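Local coordinates for probable ABC transporter extracellular-binding protein YckB (Bacillus subtilis, PDB 2IEE) that probably serves as the extracellular, membrane-anchored solute-binding component of a binding-protein-dependent ABC transport system, at residues Thr113-Lys118 with Leu194-His199; Val24-Gly29 with Gly82-Ala87; Lys134-Ala139 with Val155-Ala160; Arg55-Arg60 with Lys229-Asp234. All coordinates share one frame; numbering follows the deposited sequence.

Contact 1. Residues Thr113-Lys118 with Leu194-His199; sequences TAIVRK and LNITIH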
loop_
_atom_site.group_PDB
_atom_site.type_symbol
_atom_site.label_atom_id
_atom_site.label_comp_id
_atom_site.label_asym_id
_atom_site.label_seq_id
_atom_site.Cartn_x
_atom_site.Cartn_y
_atom_site.Cartn_z
ATOM N N THR A 113 -9.356 -5.170 -5.620
ATOM C CA THR A 113 -10.639 -4.971 -6.272
ATOM C C THR A 113 -10.409 -4.969 -7.773
ATOM O O THR A 113 -9.313 -5.280 -8.237
ATOM C CB THR A 113 -11.300 -3.636 -5.848
ATOM O OG1 THR A 113 -10.405 -2.546 -6.104
ATOM C CG2 THR A 113 -11.648 -3.662 -4.367
ATOM N N ALA A 114 -11.446 -4.634 -8.528
ATOM C CA ALA A 114 -11.349 -4.601 -9.975
ATOM C C ALA A 114 -12.028 -3.371 -10.555
ATOM O O ALA A 114 -13.111 -2.981 -10.124
ATOM C CB ALA A 114 -11.987 -5.856 -10.567
ATOM N N ILE A 115 -11.377 -2.751 -11.527
ATOM C CA ILE A 115 -11.960 -1.610 -12.200
ATOM C C ILE A 115 -12.472 -2.161 -13.522
ATOM O O ILE A 115 -11.745 -2.835 -14.251
ATOM C CB ILE A 115 -10.931 -0.500 -12.453
ATOM C CG1 ILE A 115 -10.835 0.393 -11.217
ATOM C CG2 ILE A 115 -11.329 0.321 -13.680
ATOM C CD1 ILE A 115 -9.767 1.464 -11.324
ATOM N N VAL A 116 -13.741 -1.895 -13.801
ATOM C CA VAL A 116 -14.391 -2.360 -15.019
ATOM C C VAL A 116 -15.152 -1.171 -15.600
ATOM O O VAL A 116 -15.103 -0.081 -15.035
ATOM C CB VAL A 116 -15.384 -3.506 -14.698
ATOM C CG1 VAL A 116 -14.624 -4.720 -14.160
ATOM C CG2 VAL A 116 -16.406 -3.043 -13.657
ATOM N N ARG A 117 -15.838 -1.368 -16.724
ATOM C CA ARG A 117 -16.608 -0.283 -17.321
ATOM C C ARG A 117 -17.798 0.084 -16.438
ATOM O O ARG A 117 -18.411 -0.781 -15.820
ATOM C CB ARG A 117 -17.110 -0.676 -18.714
ATOM C CG ARG A 117 -16.069 -0.509 -19.811
ATOM C CD ARG A 117 -16.614 -0.964 -21.153
ATOM N NE ARG A 117 -16.683 -2.419 -21.252
ATOM C CZ ARG A 117 -15.613 -3.212 -21.310
ATOM N NH1 ARG A 117 -14.392 -2.689 -21.273
ATOM N NH2 ARG A 117 -15.762 -4.527 -21.424
ATOM N N LYS A 118 -18.117 1.374 -16.380
ATOM C CA LYS A 118 -19.240 1.841 -15.574
ATOM C C LYS A 118 -20.586 1.451 -16.189
ATOM O O LYS A 118 -21.531 1.128 -15.463
ATOM C CB LYS A 118 -19.185 3.365 -15.404
ATOM C CG LYS A 118 -20.314 3.926 -14.522
ATOM C CD LYS A 118 -20.312 5.449 -14.479
ATOM C CE LYS A 118 -19.037 5.991 -13.846
ATOM N NZ LYS A 118 -18.982 7.477 -13.911
ATOM N N LEU A 194 -14.724 9.377 -16.851
ATOM C CA LEU A 194 -14.384 8.214 -17.665
ATOM C C LEU A 194 -15.346 7.061 -17.409
ATOM O O LEU A 194 -15.906 6.944 -16.317
ATOM C CB LEU A 194 -12.948 7.788 -17.352
ATOM C CG LEU A 194 -12.024 7.372 -18.494
ATOM C CD1 LEU A 194 -12.115 8.367 -19.659
ATOM C CD2 LEU A 194 -10.603 7.301 -17.964
ATOM N N ASN A 195 -15.547 6.213 -18.412
ATOM C CA ASN A 195 -16.450 5.079 -18.257
ATOM C C ASN A 195 -15.780 3.931 -17.512
ATOM O O ASN A 195 -15.534 2.870 -18.077
ATOM C CB ASN A 195 -16.954 4.595 -19.618
ATOM C CG ASN A 195 -17.829 3.354 -19.507
ATOM O OD1 ASN A 195 -18.614 3.214 -18.569
ATOM N ND2 ASN A 195 -17.704 2.456 -20.472
ATOM N N ILE A 196 -15.482 4.166 -16.238
ATOM C CA ILE A 196 -14.855 3.168 -15.384
ATOM C C ILE A 196 -15.437 3.279 -13.981
ATOM O O ILE A 196 -15.983 4.312 -13.596
ATOM C CB ILE A 196 -13.322 3.377 -15.260
ATOM C CG1 ILE A 196 -13.037 4.720 -14.582
ATOM C CG2 ILE A 196 -12.666 3.298 -16.630
ATOM C CD1 ILE A 196 -11.564 4.969 -14.289
ATOM N N THR A 197 -15.311 2.207 -13.217
ATOM C CA THR A 197 -15.797 2.193 -11.850
ATOM C C THR A 197 -15.191 0.970 -11.189
ATOM O O THR A 197 -14.654 0.095 -11.867
ATOM C CB THR A 197 -17.334 2.077 -11.796
ATOM O OG1 THR A 197 -17.775 2.141 -10.433
ATOM C CG2 THR A 197 -17.783 0.752 -12.405
ATOM N N ILE A 198 -15.258 0.921 -9.867
ATOM C CA ILE A 198 -14.745 -0.217 -9.124
ATOM C C ILE A 198 -15.914 -1.184 -9.043
ATOM O O ILE A 198 -17.016 -0.789 -8.664
ATOM C CB ILE A 198 -14.303 0.201 -7.707
ATOM C CG1 ILE A 198 -13.110 1.159 -7.816
ATOM C CG2 ILE A 198 -13.964 -1.031 -6.880
ATOM C CD1 ILE A 198 -12.536 1.631 -6.493
ATOM N N HIS A 199 -15.697 -2.436 -9.428
ATOM C CA HIS A 199 -16.780 -3.418 -9.385
ATOM C C HIS A 199 -17.294 -3.531 -7.951
ATOM O O HIS A 199 -16.519 -3.733 -7.024
ATOM C CB HIS A 199 -16.297 -4.781 -9.885
ATOM C CG HIS A 199 -17.408 -5.745 -10.158
ATOM N ND1 HIS A 199 -18.178 -6.297 -9.159
ATOM C CD2 HIS A 199 -17.901 -6.229 -11.323
ATOM C CE1 HIS A 199 -19.099 -7.079 -9.694
ATOM N NE2 HIS A 199 -18.953 -7.056 -11.006
HETATM O O HOH W 1 -14.023 -4.929 -7.339
#
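The carbonyl O of A114 is held by H199 N at 2.7 Å, a bond with an N-H...O angle of 170°, and the CA-H of I198 turns toward the same oxygen. This is one rung of an antiparallel ladder in the mixed six-stranded sheet of one lobe of the solute-binding fold, where strand 108-116 runs beside strand 197-214. In the next rung V116 and T197 form a hydrogen-bonded pair, with V116 N to T197 O and T197 N to V116 O both at 2.9 Å. A water closes the end of the ladder, accepting from A114 N and donating to H199 O.

I115 and I198 form the neighbouring non-hydrogen-bonded pair and send their side chains to one face, with I115 CG1 4.2 Å from I198 CG1. I115 CG2, anti to the backbone N, reaches I196 CB at 4.0 Å. Helices 162-171 and 181-190 cover this aliphatic row, through L166 and L188 among others.

Beyond the ladder the pairing gives way to an inverse gamma turn centred on N195. There the aliphatic stem of R117 passes the N195 amide, CG lying 3.4 Å from ND2, while the R117 guanidinium reaches on to D175, D120 and V169 O. N195 OD1 accepts from D119 N. On the V116 side of the sheet, T197 CG2 rests 3.7 Å from K118 CA.

Contact 2. Residues Val24-Gly29 with Gly82-Ala87; sequences VVATSG and GQVDAA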
loop_
_atom_site.group_PDB
_atom_site.type_symbol
_atom_site.label_atom_id
_atom_site.label_comp_id
_atom_site.label_asym_id
_atom_site.label_seq_id
_atom_site.Cartn_x
_atom_site.Cartn_y
_atom_site.Cartn_z
ATOM N N VAL A 24 16.654 5.381 11.846
ATOM C CA VAL A 24 16.924 5.180 10.430
ATOM C C VAL A 24 15.849 4.269 9.855
ATOM O O VAL A 24 15.644 3.155 10.344
ATOM C CB VAL A 24 18.309 4.533 10.224
ATOM C CG1 VAL A 24 18.644 4.467 8.751
ATOM C CG2 VAL A 24 19.366 5.332 10.966
ATOM N N VAL A 25 15.157 4.735 8.822
ATOM C CA VAL A 25 14.082 3.945 8.235
ATOM C C VAL A 25 14.202 3.799 6.727
ATOM O O VAL A 25 14.370 4.781 6.000
ATOM C CB VAL A 25 12.698 4.567 8.558
ATOM C CG1 VAL A 25 11.582 3.626 8.109
ATOM C CG2 VAL A 25 12.587 4.854 10.047
ATOM N N ALA A 26 14.106 2.562 6.260
ATOM C CA ALA A 26 14.191 2.287 4.837
ATOM C C ALA A 26 12.806 2.375 4.213
ATOM O O ALA A 26 11.807 1.982 4.820
ATOM C CB ALA A 26 14.780 0.897 4.597
ATOM N N THR A 27 12.765 2.904 2.997
ATOM C CA THR A 27 11.530 3.044 2.242
ATOM C C THR A 27 11.954 3.207 0.786
ATOM O O THR A 27 13.101 3.567 0.509
ATOM C CB THR A 27 10.716 4.268 2.704
ATOM O OG1 THR A 27 9.423 4.234 2.092
ATOM C CG2 THR A 27 11.421 5.559 2.322
ATOM N N SER A 28 11.042 2.941 -0.142
ATOM C CA SER A 28 11.375 3.027 -1.554
ATOM C C SER A 28 11.192 4.397 -2.191
ATOM O O SER A 28 12.041 4.847 -2.956
ATOM C CB SER A 28 10.565 1.994 -2.338
ATOM O OG SER A 28 9.181 2.286 -2.292
ATOM N N GLY A 29 10.083 5.058 -1.887
ATOM C CA GLY A 29 9.834 6.353 -2.487
ATOM C C GLY A 29 9.283 6.175 -3.892
ATOM O O GLY A 29 9.247 7.122 -4.681
ATOM N N GLY A 82 21.142 -4.679 10.704
ATOM C CA GLY A 82 21.248 -3.541 11.595
ATOM C C GLY A 82 21.582 -2.294 10.798
ATOM O O GLY A 82 21.843 -1.237 11.362
ATOM N N GLN A 83 21.577 -2.427 9.474
ATOM C CA GLN A 83 21.870 -1.313 8.578
ATOM C C GLN A 83 20.871 -0.183 8.840
ATOM O O GLN A 83 21.228 0.995 8.857
ATOM C CB GLN A 83 21.764 -1.783 7.128
ATOM C CG GLN A 83 22.302 -0.806 6.097
ATOM C CD GLN A 83 22.166 -1.332 4.677
ATOM O OE1 GLN A 83 22.597 -2.447 4.374
ATOM N NE2 GLN A 83 21.567 -0.531 3.798
ATOM N N VAL A 84 19.615 -0.555 9.046
ATOM C CA VAL A 84 18.565 0.409 9.328
ATOM C C VAL A 84 17.822 -0.082 10.560
ATOM O O VAL A 84 17.921 -1.257 10.910
ATOM C CB VAL A 84 17.578 0.510 8.155
ATOM C CG1 VAL A 84 18.272 1.102 6.942
ATOM C CG2 VAL A 84 17.026 -0.865 7.831
ATOM N N ASP A 85 17.083 0.808 11.216
ATOM C CA ASP A 85 16.329 0.442 12.411
ATOM C C ASP A 85 14.965 -0.154 12.076
ATOM O O ASP A 85 14.375 -0.885 12.879
ATOM C CB ASP A 85 16.127 1.663 13.313
ATOM C CG ASP A 85 17.437 2.287 13.755
ATOM O OD1 ASP A 85 18.336 1.544 14.191
ATOM O OD2 ASP A 85 17.563 3.525 13.677
ATOM N N ALA A 86 14.458 0.156 10.889
ATOM C CA ALA A 86 13.164 -0.351 10.480
ATOM C C ALA A 86 12.950 -0.122 8.998
ATOM O O ALA A 86 13.698 0.614 8.359
ATOM C CB ALA A 86 12.063 0.340 11.278
ATOM N N ALA A 87 11.922 -0.767 8.459
ATOM C CA ALA A 87 11.578 -0.631 7.051
ATOM C C ALA A 87 10.086 -0.316 6.948
ATOM O O ALA A 87 9.254 -0.991 7.564
ATOM C CB ALA A 87 11.898 -1.918 6.308
#
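Strand 22-27 and the short strand 86-87 run parallel, V25 level with A86 and A26 with A87, and the ladder's main rung is the bond from A26 N to A86 O at 2.9 Å. Together with strand 64-69 they make a three-stranded parallel sheet in which 22-27 is the middle strand. The chain from 64-69 to 86-87 passes through helix 75-81, a beta-alpha-beta crossover that skips over this middle strand, as is usual in the alpha/beta lobes of periplasmic-type binding proteins.

Where 86-87 enters the sheet, D85 and V24 are tied twice. D85 N donates to V24 O at 2.9 Å, tilted 28° from the carbonyl plane, and A86 N adds a weak bond to the same oxygen. In return D85 OD2 takes V24 N at 2.8 Å in an almost straight bond of 174°, met on the anti side of the carboxylate. D85 CG stands beside its own backbone N (chi1 -59°); from there OD2 gives V24 N a side-chain acceptor where the pairing with strand 86-87 has not yet begun.

The apolar contacts gather on the side facing helix 75-81. V24 and V84 cross at about a right angle, their CG1 atoms 3.8 Å apart, and V84 also packs on A78 of the helix. A26 CB, which touches M75, is bracketed by V84 CG1 at 4.2 Å and A87 CB. On the other face V25 CG1 lies 3.7 Å from A86 O.

Contact 3. Residues Lys134-Ala139 with Val155-Ala160; sequences KAAGAA and VIYDNA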
loop_
_atom_site.group_PDB
_atom_site.type_symbol
_atom_site.label_atom_id
_atom_site.label_comp_id
_atom_site.label_asym_id
_atom_site.label_seq_id
_atom_site.Cartn_x
_atom_site.Cartn_y
_atom_site.Cartn_z
ATOM N N LYS A 134 -9.992 -9.470 -20.919
ATOM C CA LYS A 134 -8.700 -8.841 -21.126
ATOM C C LYS A 134 -8.318 -8.064 -19.871
ATOM O O LYS A 134 -8.913 -7.028 -19.563
ATOM C CB LYS A 134 -8.757 -7.924 -22.352
ATOM C CG LYS A 134 -8.951 -8.697 -23.667
ATOM C CD LYS A 134 -9.117 -7.795 -24.884
ATOM C CE LYS A 134 -10.444 -7.057 -24.844
ATOM N NZ LYS A 134 -10.702 -6.287 -26.092
ATOM N N ALA A 135 -7.332 -8.585 -19.144
ATOM C CA ALA A 135 -6.858 -7.968 -17.911
ATOM C C ALA A 135 -5.551 -7.203 -18.120
ATOM O O ALA A 135 -4.605 -7.706 -18.735
ATOM C CB ALA A 135 -6.681 -9.034 -16.830
ATOM N N ALA A 136 -5.504 -5.981 -17.603
ATOM C CA ALA A 136 -4.324 -5.140 -17.750
ATOM C C ALA A 136 -3.778 -4.662 -16.413
ATOM O O ALA A 136 -4.444 -4.775 -15.378
ATOM C CB ALA A 136 -4.649 -3.949 -18.641
ATOM N N GLY A 137 -2.562 -4.120 -16.453
ATOM C CA GLY A 137 -1.900 -3.631 -15.255
ATOM C C GLY A 137 -0.500 -4.219 -15.153
ATOM O O GLY A 137 -0.052 -4.897 -16.076
ATOM N N ALA A 138 0.189 -3.968 -14.038
ATOM C CA ALA A 138 1.545 -4.482 -13.832
ATOM C C ALA A 138 1.622 -5.983 -14.092
ATOM O O ALA A 138 0.770 -6.750 -13.643
ATOM C CB ALA A 138 2.017 -4.171 -12.413
ATOM N N ALA A 139 2.668 -6.391 -14.802
ATOM C CA ALA A 139 2.873 -7.787 -15.179
ATOM C C ALA A 139 3.180 -8.807 -14.079
ATOM O O ALA A 139 2.578 -9.880 -14.050
ATOM C CB ALA A 139 3.956 -7.858 -16.255
ATOM N N VAL A 155 -2.982 -8.662 -20.854
ATOM C CA VAL A 155 -2.671 -7.707 -21.909
ATOM C C VAL A 155 -1.265 -7.153 -21.702
ATOM O O VAL A 155 -0.946 -6.624 -20.637
ATOM C CB VAL A 155 -3.685 -6.546 -21.933
ATOM C CG1 VAL A 155 -3.328 -5.567 -23.042
ATOM C CG2 VAL A 155 -5.090 -7.090 -22.145
ATOM N N ILE A 156 -0.424 -7.293 -22.720
ATOM C CA ILE A 156 0.948 -6.805 -22.637
ATOM C C ILE A 156 1.087 -5.395 -23.189
ATOM O O ILE A 156 0.843 -5.160 -24.369
ATOM C CB ILE A 156 1.922 -7.723 -23.411
ATOM C CG1 ILE A 156 2.103 -9.041 -22.667
ATOM C CG2 ILE A 156 3.274 -7.049 -23.552
ATOM C CD1 ILE A 156 2.735 -8.865 -21.303
ATOM N N TYR A 157 1.479 -4.464 -22.326
ATOM C CA TYR A 157 1.681 -3.076 -22.728
ATOM C C TYR A 157 3.173 -2.789 -22.849
ATOM O O TYR A 157 3.981 -3.324 -22.086
ATOM C CB TYR A 157 1.092 -2.117 -21.696
ATOM C CG TYR A 157 -0.396 -1.887 -21.809
ATOM C CD1 TYR A 157 -1.314 -2.795 -21.277
ATOM C CD2 TYR A 157 -0.886 -0.733 -22.412
ATOM C CE1 TYR A 157 -2.692 -2.545 -21.338
ATOM C CE2 TYR A 157 -2.248 -0.477 -22.485
ATOM C CZ TYR A 157 -3.146 -1.379 -21.945
ATOM O OH TYR A 157 -4.489 -1.094 -22.014
ATOM N N ASP A 158 3.541 -1.940 -23.800
ATOM C CA ASP A 158 4.940 -1.592 -23.993
ATOM C C ASP A 158 5.398 -0.720 -22.829
ATOM O O ASP A 158 6.294 -1.093 -22.072
ATOM C CB ASP A 158 5.117 -0.840 -25.313
ATOM C CG ASP A 158 6.575 -0.586 -25.649
ATOM O OD1 ASP A 158 7.243 0.144 -24.885
ATOM O OD2 ASP A 158 7.053 -1.120 -26.677
ATOM N N ASN A 159 4.768 0.437 -22.685
ATOM C CA ASN A 159 5.102 1.361 -21.607
ATOM C C ASN A 159 3.993 2.399 -21.526
ATOM O O ASN A 159 4.119 3.497 -22.062
ATOM C CB ASN A 159 6.442 2.041 -21.895
ATOM C CG ASN A 159 6.860 2.987 -20.793
ATOM O OD1 ASN A 159 7.027 2.582 -19.640
ATOM N ND2 ASN A 159 7.032 4.257 -21.139
ATOM N N ALA A 160 2.906 2.041 -20.853
ATOM C CA ALA A 160 1.756 2.924 -20.734
ATOM C C ALA A 160 1.643 3.637 -19.397
ATOM O O ALA A 160 2.392 3.362 -18.462
ATOM C CB ALA A 160 0.484 2.136 -21.002
#
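V155 lays its CG2 branch over the start of strand 134-136, where the methyl meets K134 CB at 3.8 Å and A135 O at 3.5 Å. CG1 of V155 is anti to the backbone N (chi1 180°), which leaves CG2 beside that N and hence next to the carbonyl that the N-H itself binds. The bond, V155 N to A135 O, is 2.8 Å long with an angle of 160° at the hydrogen, and the donor sits almost straight ahead of the carbonyl. The methyl therefore lies beside the hydrogen bond that its own backbone makes.

Strand 134-136 is the next-to-last strand of the six-stranded mixed sheet, pairing in parallel with 176-180 on one side and with the edge strand 153-154 on the other. The bond from V155 carries on that edge pairing, since A135 also bonds to K153, just before the chain leaves the sheet in the loop that leads to helix 162-171.

A136 CB, from the next residue along the strand, touches V155 CB at 4.3 Å and the CE1 corner of the Y157 ring at 3.6 Å, approaching the ring obliquely. The ring is fixed from helix 162-171, with its OH bonded to D168 and an edge-to-face stack on Y165. K134 folds its ammonium the other way, NZ bonding to the carbonyl O of R173.

Contact 4. Residues Arg55-Arg60 with Lys229-Asp234; sequences REAAKR and KEMSKD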
loop_
_atom_site.group_PDB
_atom_site.type_symbol
_atom_site.label_atom_id
_atom_site.label_comp_id
_atom_site.label_asym_id
_atom_site.label_seq_id
_atom_site.Cartn_x
_atom_site.Cartn_y
_atom_site.Cartn_z
ATOM N N ARG A 55 7.127 9.382 10.366
ATOM C CA ARG A 55 7.730 10.659 10.726
ATOM C C ARG A 55 7.099 11.217 11.999
ATOM O O ARG A 55 7.799 11.570 12.951
ATOM C CB ARG A 55 7.573 11.642 9.552
ATOM C CG ARG A 55 8.108 13.055 9.772
ATOM C CD ARG A 55 8.044 13.865 8.463
ATOM N NE ARG A 55 9.176 13.566 7.585
ATOM C CZ ARG A 55 9.111 13.476 6.261
ATOM N NH1 ARG A 55 7.961 13.654 5.626
ATOM N NH2 ARG A 55 10.210 13.221 5.566
ATOM N N GLU A 56 5.772 11.267 12.017
ATOM C CA GLU A 56 5.027 11.783 13.158
ATOM C C GLU A 56 5.170 10.878 14.382
ATOM O O GLU A 56 5.304 11.358 15.507
ATOM C CB GLU A 56 3.549 11.932 12.777
ATOM C CG GLU A 56 2.654 12.530 13.855
ATOM C CD GLU A 56 3.056 13.950 14.227
ATOM O OE1 GLU A 56 3.590 14.667 13.355
ATOM O OE2 GLU A 56 2.825 14.356 15.386
ATOM N N ALA A 57 5.139 9.568 14.167
ATOM C CA ALA A 57 5.274 8.633 15.276
ATOM C C ALA A 57 6.631 8.858 15.934
ATOM O O ALA A 57 6.742 8.917 17.157
ATOM C CB ALA A 57 5.155 7.197 14.773
ATOM N N ALA A 58 7.665 8.991 15.113
ATOM C CA ALA A 58 9.007 9.221 15.626
ATOM C C ALA A 58 9.038 10.541 16.386
ATOM O O ALA A 58 9.665 10.649 17.443
ATOM C CB ALA A 58 10.011 9.247 14.480
ATOM N N LYS A 59 8.351 11.543 15.849
ATOM C CA LYS A 59 8.303 12.850 16.490
ATOM C C LYS A 59 7.670 12.717 17.871
ATOM O O LYS A 59 8.142 13.316 18.833
ATOM C CB LYS A 59 7.503 13.842 15.637
ATOM C CG LYS A 59 7.567 15.273 16.157
ATOM C CD LYS A 59 6.669 16.217 15.371
ATOM C CE LYS A 59 6.797 17.641 15.899
ATOM N NZ LYS A 59 5.936 18.605 15.153
ATOM N N ARG A 60 6.606 11.921 17.968
ATOM C CA ARG A 60 5.931 11.709 19.243
ATOM C C ARG A 60 6.932 11.159 20.255
ATOM O O ARG A 60 6.779 11.360 21.460
ATOM C CB ARG A 60 4.774 10.706 19.097
ATOM C CG ARG A 60 3.622 11.158 18.205
ATOM C CD ARG A 60 2.929 12.405 18.743
ATOM N NE ARG A 60 1.945 12.941 17.800
ATOM C CZ ARG A 60 0.677 12.548 17.722
ATOM N NH1 ARG A 60 0.217 11.609 18.537
ATOM N NH2 ARG A 60 -0.131 13.098 16.824
ATOM N N LYS A 229 -0.607 4.247 18.753
ATOM C CA LYS A 229 -1.872 4.147 19.470
ATOM C C LYS A 229 -2.361 5.547 19.827
ATOM O O LYS A 229 -3.548 5.848 19.729
ATOM C CB LYS A 229 -1.691 3.315 20.748
ATOM C CG LYS A 229 -2.935 3.226 21.621
ATOM C CD LYS A 229 -2.735 2.266 22.789
ATOM C CE LYS A 229 -4.010 2.126 23.621
ATOM N NZ LYS A 229 -3.870 1.108 24.705
ATOM N N GLU A 230 -1.428 6.395 20.245
ATOM C CA GLU A 230 -1.730 7.770 20.608
ATOM C C GLU A 230 -2.272 8.507 19.383
ATOM O O GLU A 230 -3.193 9.321 19.487
ATOM C CB GLU A 230 -0.457 8.449 21.118
ATOM C CG GLU A 230 -0.616 9.888 21.561
ATOM C CD GLU A 230 0.707 10.489 22.017
ATOM O OE1 GLU A 230 1.258 10.018 23.039
ATOM O OE2 GLU A 230 1.201 11.425 21.351
HETATM N N MSE A 231 -1.690 8.209 18.224
HETATM C CA MSE A 231 -2.095 8.828 16.965
HETATM C C MSE A 231 -3.443 8.272 16.525
HETATM O O MSE A 231 -4.285 8.986 15.971
HETATM C CB MSE A 231 -1.036 8.565 15.892
HETATM C CG MSE A 231 0.229 9.400 16.057
HETATM SE SE MSE A 231 1.660 8.807 14.891
HETATM C CE MSE A 231 0.986 9.510 13.221
ATOM N N SER A 232 -3.645 6.988 16.790
ATOM C CA SER A 232 -4.884 6.318 16.443
ATOM C C SER A 232 -6.052 6.903 17.226
ATOM O O SER A 232 -7.150 7.073 16.691
ATOM C CB SER A 232 -4.771 4.826 16.745
ATOM O OG SER A 232 -5.991 4.171 16.454
ATOM N N LYS A 233 -5.803 7.222 18.494
ATOM C CA LYS A 233 -6.835 7.768 19.366
ATOM C C LYS A 233 -7.130 9.253 19.154
ATOM O O LYS A 233 -8.272 9.677 19.326
ATOM C CB LYS A 233 -6.467 7.511 20.833
ATOM C CG LYS A 233 -6.254 6.034 21.150
ATOM C CD LYS A 233 -5.653 5.799 22.533
ATOM C CE LYS A 233 -6.682 5.955 23.639
ATOM N NZ LYS A 233 -6.139 5.535 24.968
ATOM N N ASP A 234 -6.129 10.052 18.785
ATOM C CA ASP A 234 -6.400 11.471 18.576
ATOM C C ASP A 234 -6.757 11.847 17.141
ATOM O O ASP A 234 -6.912 13.024 16.827
ATOM C CB ASP A 234 -5.240 12.340 19.059
ATOM C CG ASP A 234 -3.983 12.164 18.236
ATOM O OD1 ASP A 234 -4.064 11.710 17.074
ATOM O OD2 ASP A 234 -2.904 12.509 18.760
#
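Salt bridges from R60 carry the polar half of this contact between helix 49-60 and helix 218-234, whose local axes pass 10.6 Å apart at an angle of 110°. R60 NH1 donates to E230 OE2 at 3.0 Å, with OE2 met on its anti side and lying 30° out of the guanidinium plane. A weak bond of 3.3 Å runs from R60 NH1 to D234 OD2, the two side chains meeting tip to tip. Within its own helix R60 NE binds E56 OE2 at 2.9 Å through the anti lone pair of that oxygen, one turn back, and R60 NH2 is bonded to S236 OG, which also binds D234 OD1. E56, R60, E230 and D234 thus form one network.

Apolar contact comes from the selenomethionine M231, which packs against the R60 guanidinium. Its CG sits over one face of that group, 3.3 Å from NH1 and offset toward the rim. Farther along the chain, SE rests 3.8 Å from A57 CB and close to the backbone N of A57. A bend at the last torsion (chi3 75°) turns CE onto E56 CG at 3.5 Å. Residues L237 and L240 of helix 236-244 pack on M231 as well.

With three carboxylates around one guanidinium, R60 probably balances like charges that would otherwise repel, and its cation is likely stabilised; M231 CG packs against one face of this cation, while its acidic partners E230 and D234 are exposed to solvent.

Overall arrangement
Contacts 1 and 3 belong to the same mixed sheet, which strands 108-116 and 134-136 both enter; contact 3 is nested within the chain loop closed by contact 1, and their nearest atoms are about 7 Å apart. Contacts 2 and 4 lie toward the other end of the molecule, their centres 19 Å apart and their segments alternating along the sequence. The two groups fit the two lobes of the solute-binding fold, the centres of contacts 1 and 2 standing about 36 Å apart. Contact 2 is the buried one; the others are partly buried. Backbone bonds govern the sheet contacts, whereas contact 4, the helix pair, joins salt bridges of solvent-facing side chains to the packing of the buried M231.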